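Side-chain contact in peptidoglycan D,D-transpeptidase FtsI (Yersinia pestis, PDB 6SYN), which probably cross-links peptidoglycan strands during cell division as a class B penicillin-binding protein, a D,D-transpeptidase inhibited by beta-lactams: residues H284-V289 and S353-A358. Residues are numbered along the deposited sequence; the frame is centred on the assembly and turned at random.
Sequences HQIKDV and SDIERA. With CB9 ((2R,4S)-2-[(1R)-1-{[(2S)-2-carboxy-2-phenylacetyl]amino}-2-oxoethyl]-5,5-dimethyl-1,3-thiazolidine-4-carboxylic acid), chain D.
A two-stranded antiparallel hairpin, 279-281 with 284-286, packs against the N-terminal part of helix 354-360 in the transpeptidase domain, with His284 and Ile286 facing Ile355 and Ala358. Ile355 gives the largest share of the contact. Its CG1 stands anti to the backbone N (chi1 -178°), which sends the longer branch to the strand, where CD1 meets CD1 of Ile286 at 3.9 Å. The His284 side chain crosses Ile355 at about a right angle, and CG1 of Ile355 comes obliquely to the imidazole, 3.7 Å from ND1 of His284. CD1 of Ile286 also approaches CB of Ala358, one helical turn on, at 4.3 Å, while Val307 and Ser310 of helix 306-314 touch the same isoleucine. The helix begins with a capping box: Ser353 N donates to Glu356 OE1 (3.1 Å) from above the carboxylate plane, and Glu356 N returns a weak bond to Ser353 OG. Asn282, in the hairpin turn, accepts from Ile355 N through OD1, linking hairpin to helix. Beyond the strand, Asp288 takes a hydrogen bond from Val307 N at OD1 and pairs with Ser305 OG at OD2, next to Ser304 and Asn306 of the ligand pocket, and Val289 CG2 lies 3.3 Å from ring atom CAM of CB9.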
ATOM      1  N   HIS A 284      -4.909  13.214 -32.334  1.00 22.65           N
ATOM      2  CA  HIS A 284      -5.005  13.586 -30.893  1.00 23.74           C
ATOM      3  C   HIS A 284      -3.810  14.483 -30.529  1.00 24.25           C
ATOM      4  O   HIS A 284      -2.672  14.143 -30.924  1.00 24.18           O
ATOM      5  CB  HIS A 284      -5.051  12.336 -29.995  1.00 24.26           C
ATOM      6  CG  HIS A 284      -6.235  11.448 -30.213  1.00 24.91           C
ATOM      7  ND1 HIS A 284      -6.107  10.151 -30.687  1.00 24.67           N
ATOM      8  CD2 HIS A 284      -7.557  11.650 -30.015  1.00 24.54           C
ATOM      9  CE1 HIS A 284      -7.297   9.599 -30.773  1.00 24.56           C
ATOM     10  NE2 HIS A 284      -8.205  10.499 -30.369  1.00 24.63           N
ATOM     11  N   GLN A 285      -4.051  15.586 -29.812  1.00 24.41           N
ATOM     12  CA  GLN A 285      -3.000  16.553 -29.391  1.00 24.90           C
ATOM     13  C   GLN A 285      -2.298  16.036 -28.128  1.00 24.66           C
ATOM     14  O   GLN A 285      -2.980  15.868 -27.106  1.00 24.47           O
ATOM     15  CB  GLN A 285      -3.592  17.944 -29.127  1.00 25.00           C
ATOM     16  CG  GLN A 285      -2.553  19.060 -29.154  1.00 24.93           C
ATOM     17  CD  GLN A 285      -3.092  20.422 -28.784  1.00 24.82           C
ATOM     18  OE1 GLN A 285      -2.452  21.442 -29.026  1.00 24.80           O
ATOM     19  NE2 GLN A 285      -4.270  20.454 -28.180  1.00 24.31           N
ATOM     20  N   ILE A 286      -0.987  15.788 -28.200  1.00 24.74           N
ATOM     21  CA  ILE A 286      -0.112  15.642 -27.001  1.00 24.79           C
ATOM     22  C   ILE A 286       0.373  17.049 -26.648  1.00 25.05           C
ATOM     23  O   ILE A 286       1.147  17.612 -27.441  1.00 24.78           O
ATOM     24  CB  ILE A 286       1.081  14.687 -27.228  1.00 24.59           C
ATOM     25  CG1 ILE A 286       0.718  13.434 -28.030  1.00 24.38           C
ATOM     26  CG2 ILE A 286       1.727  14.332 -25.896  1.00 24.60           C
ATOM     27  CD1 ILE A 286      -0.202  12.483 -27.315  1.00 24.45           C
ATOM     28  N   LYS A 287      -0.096  17.614 -25.533  1.00 26.08           N
ATOM     29  CA  LYS A 287       0.436  18.895 -25.000  1.00 27.12           C
ATOM     30  C   LYS A 287       0.817  18.711 -23.530  1.00 26.46           C
ATOM     31  O   LYS A 287       0.288  17.789 -22.868  1.00 26.37           O
ATOM     32  CB  LYS A 287      -0.545  20.053 -25.219  1.00 28.24           C
ATOM     33  CG  LYS A 287      -1.860  19.983 -24.453  1.00 29.36           C
ATOM     34  CD  LYS A 287      -2.453  21.355 -24.194  1.00 30.23           C
ATOM     35  CE  LYS A 287      -3.800  21.314 -23.503  1.00 30.64           C
ATOM     36  NZ  LYS A 287      -4.270  22.676 -23.156  1.00 31.05           N
ATOM     37  N   ASP A 288       1.728  19.561 -23.065  1.00 25.89           N
ATOM     38  CA  ASP A 288       2.254  19.555 -21.680  1.00 26.23           C
ATOM     39  C   ASP A 288       1.468  20.573 -20.852  1.00 26.75           C
ATOM     40  O   ASP A 288       0.935  21.542 -21.432  1.00 26.57           O
ATOM     41  CB  ASP A 288       3.757  19.836 -21.678  1.00 26.20           C
ATOM     42  CG  ASP A 288       4.603  18.643 -22.087  1.00 25.97           C
ATOM     43  OD1 ASP A 288       4.080  17.518 -22.064  1.00 25.99           O
ATOM     44  OD2 ASP A 288       5.782  18.852 -22.417  1.00 26.58           O
ATOM     45  N   VAL A 289       1.390  20.332 -19.543  1.00 27.63           N
ATOM     46  CA  VAL A 289       0.786  21.257 -18.540  1.00 28.56           C
ATOM     47  C   VAL A 289       1.687  22.492 -18.431  1.00 28.95           C
ATOM     48  O   VAL A 289       1.217  23.608 -18.744  1.00 28.13           O
ATOM     49  CB  VAL A 289       0.595  20.534 -17.194  1.00 28.39           C
ATOM     50  CG1 VAL A 289       0.445  21.487 -16.017  1.00 28.32           C
ATOM     51  CG2 VAL A 289      -0.587  19.586 -17.270  1.00 28.93           C
ATOM     52  N   SER A 353      -1.233   1.203 -32.046  1.00 18.74           N
ATOM     53  CA  SER A 353      -1.419   2.532 -32.684  1.00 17.68           C
ATOM     54  C   SER A 353      -0.390   3.499 -32.096  1.00 17.19           C
ATOM     55  O   SER A 353       0.143   3.221 -31.007  1.00 16.97           O
ATOM     56  CB  SER A 353      -2.826   3.048 -32.517  1.00 17.50           C
ATOM     57  OG  SER A 353      -3.154   3.220 -31.145  1.00 17.13           O
ATOM     58  N   ASP A 354      -0.121   4.592 -32.807  1.00 16.97           N
ATOM     59  CA  ASP A 354       0.904   5.606 -32.448  1.00 16.66           C
ATOM     60  C   ASP A 354       0.474   6.346 -31.171  1.00 16.19           C
ATOM     61  O   ASP A 354       1.359   6.666 -30.354  1.00 15.86           O
ATOM     62  CB  ASP A 354       1.159   6.520 -33.647  1.00 16.79           C
ATOM     63  CG  ASP A 354       1.897   5.823 -34.779  1.00 17.15           C
ATOM     64  OD1 ASP A 354       1.898   4.568 -34.806  1.00 17.32           O
ATOM     65  OD2 ASP A 354       2.472   6.539 -35.618  1.00 17.42           O
ATOM     66  N   ILE A 355      -0.829   6.592 -30.998  1.00 15.96           N
ATOM     67  CA  ILE A 355      -1.409   7.235 -29.777  1.00 15.85           C
ATOM     68  C   ILE A 355      -1.296   6.267 -28.591  1.00 15.32           C
ATOM     69  O   ILE A 355      -1.089   6.749 -27.461  1.00 15.17           O
ATOM     70  CB  ILE A 355      -2.864   7.720 -29.996  1.00 16.10           C
ATOM     71  CG1 ILE A 355      -3.436   8.424 -28.759  1.00 16.19           C
ATOM     72  CG2 ILE A 355      -3.780   6.582 -30.435  1.00 16.24           C
ATOM     73  CD1 ILE A 355      -2.577   9.537 -28.196  1.00 16.18           C
ATOM     74  N   GLU A 356      -1.429   4.958 -28.823  1.00 14.84           N
ATOM     75  CA  GLU A 356      -1.320   3.933 -27.749  1.00 14.53           C
ATOM     76  C   GLU A 356       0.120   3.927 -27.226  1.00 14.42           C
ATOM     77  O   GLU A 356       0.300   4.051 -26.000  1.00 14.65           O
ATOM     78  CB  GLU A 356      -1.799   2.572 -28.254  1.00 14.57           C
ATOM     79  CG  GLU A 356      -3.313   2.443 -28.206  1.00 14.61           C
ATOM     80  CD  GLU A 356      -3.920   1.297 -28.997  1.00 14.69           C
ATOM     81  OE1 GLU A 356      -3.174   0.613 -29.734  1.00 14.78           O
ATOM     82  OE2 GLU A 356      -5.142   1.087 -28.868  1.00 14.60           O
ATOM     83  N   ARG A 357       1.098   3.846 -28.133  1.00 14.31           N
ATOM     84  CA  ARG A 357       2.558   3.936 -27.845  1.00 14.06           C
ATOM     85  C   ARG A 357       2.857   5.182 -27.003  1.00 13.71           C
ATOM     86  O   ARG A 357       3.558   5.047 -25.984  1.00 14.00           O
ATOM     87  CB  ARG A 357       3.343   3.949 -29.161  1.00 14.25           C
ATOM     88  CG  ARG A 357       3.307   2.614 -29.892  1.00 14.37           C
ATOM     89  CD  ARG A 357       3.637   2.726 -31.363  1.00 14.40           C
ATOM     90  NE  ARG A 357       5.057   2.948 -31.574  1.00 14.36           N
ATOM     91  CZ  ARG A 357       5.620   3.177 -32.753  1.00 14.49           C
ATOM     92  NH1 ARG A 357       4.881   3.221 -33.851  1.00 14.70           N
ATOM     93  NH2 ARG A 357       6.926   3.364 -32.832  1.00 14.56           N
ATOM     94  N   ALA A 358       2.339   6.344 -27.411  1.00 13.28           N
ATOM     95  CA  ALA A 358       2.493   7.638 -26.702  1.00 12.95           C
ATOM     96  C   ALA A 358       1.924   7.531 -25.280  1.00 12.57           C
ATOM     97  O   ALA A 358       2.665   7.797 -24.323  1.00 12.52           O
ATOM     98  CB  ALA A 358       1.821   8.745 -27.479  1.00 12.88           C
TER
HETATM   99  C   CB9 D 603       1.709  12.416 -15.504  1.00 18.06           C
HETATM  100  N   CB9 D 603      -0.148  13.950 -16.211  1.00 19.93           N
HETATM  101  O   CB9 D 603       1.105  11.974 -14.557  1.00 18.06           O
HETATM  102  CA  CB9 D 603       1.275  13.621 -16.331  1.00 19.20           C
HETATM  103  CB  CB9 D 603       2.224  14.823 -16.059  1.00 19.31           C
HETATM  104  CAA CB9 D 603       2.402  17.813 -13.988  1.00 19.03           C
HETATM  105  CAB CB9 D 603       0.028  17.070 -13.802  1.00 19.10           C
HETATM  106  OAD CB9 D 603       1.914  15.826 -11.417  1.00 19.09           O
HETATM  107  OAE CB9 D 603      -4.186  14.344 -18.618  1.00 20.36           O
HETATM  108  OAF CB9 D 603      -0.605  13.132 -18.246  1.00 22.06           O
HETATM  109  OAG CB9 D 603       3.689  14.930 -12.279  1.00 18.60           O
HETATM  110  OAH CB9 D 603      -3.360  12.659 -17.615  1.00 20.37           O
HETATM  111  CAJ CB9 D 603      -3.669  17.435 -14.421  1.00 20.75           C
HETATM  112  CAK CB9 D 603      -3.008  17.905 -15.532  1.00 20.89           C
HETATM  113  CAL CB9 D 603      -3.862  16.083 -14.263  1.00 20.63           C
HETATM  114  CAM CB9 D 603      -2.535  17.018 -16.487  1.00 20.54           C
HETATM  115  CAN CB9 D 603      -3.385  15.189 -15.214  1.00 20.62           C
HETATM  116  NAP CB9 D 603       2.828  14.812 -14.719  1.00 19.14           N
HETATM  117  SAQ CB9 D 603       1.351  16.420 -16.116  1.00 19.72           S
HETATM  118  CAR CB9 D 603       2.553  15.361 -12.344  1.00 19.11           C
HETATM  119  CAS CB9 D 603      -3.358  13.825 -17.916  1.00 20.30           C
HETATM  120  CAT CB9 D 603      -0.919  13.854 -17.300  1.00 20.45           C
HETATM  121  CAU CB9 D 603      -2.685  15.647 -16.325  1.00 20.56           C
HETATM  122  CAX CB9 D 603       1.871  15.305 -13.722  1.00 19.23           C
HETATM  123  CAY CB9 D 603      -2.196  14.710 -17.423  1.00 20.47           C
HETATM  124  CAZ CB9 D 603       1.418  16.693 -14.284  1.00 19.13           C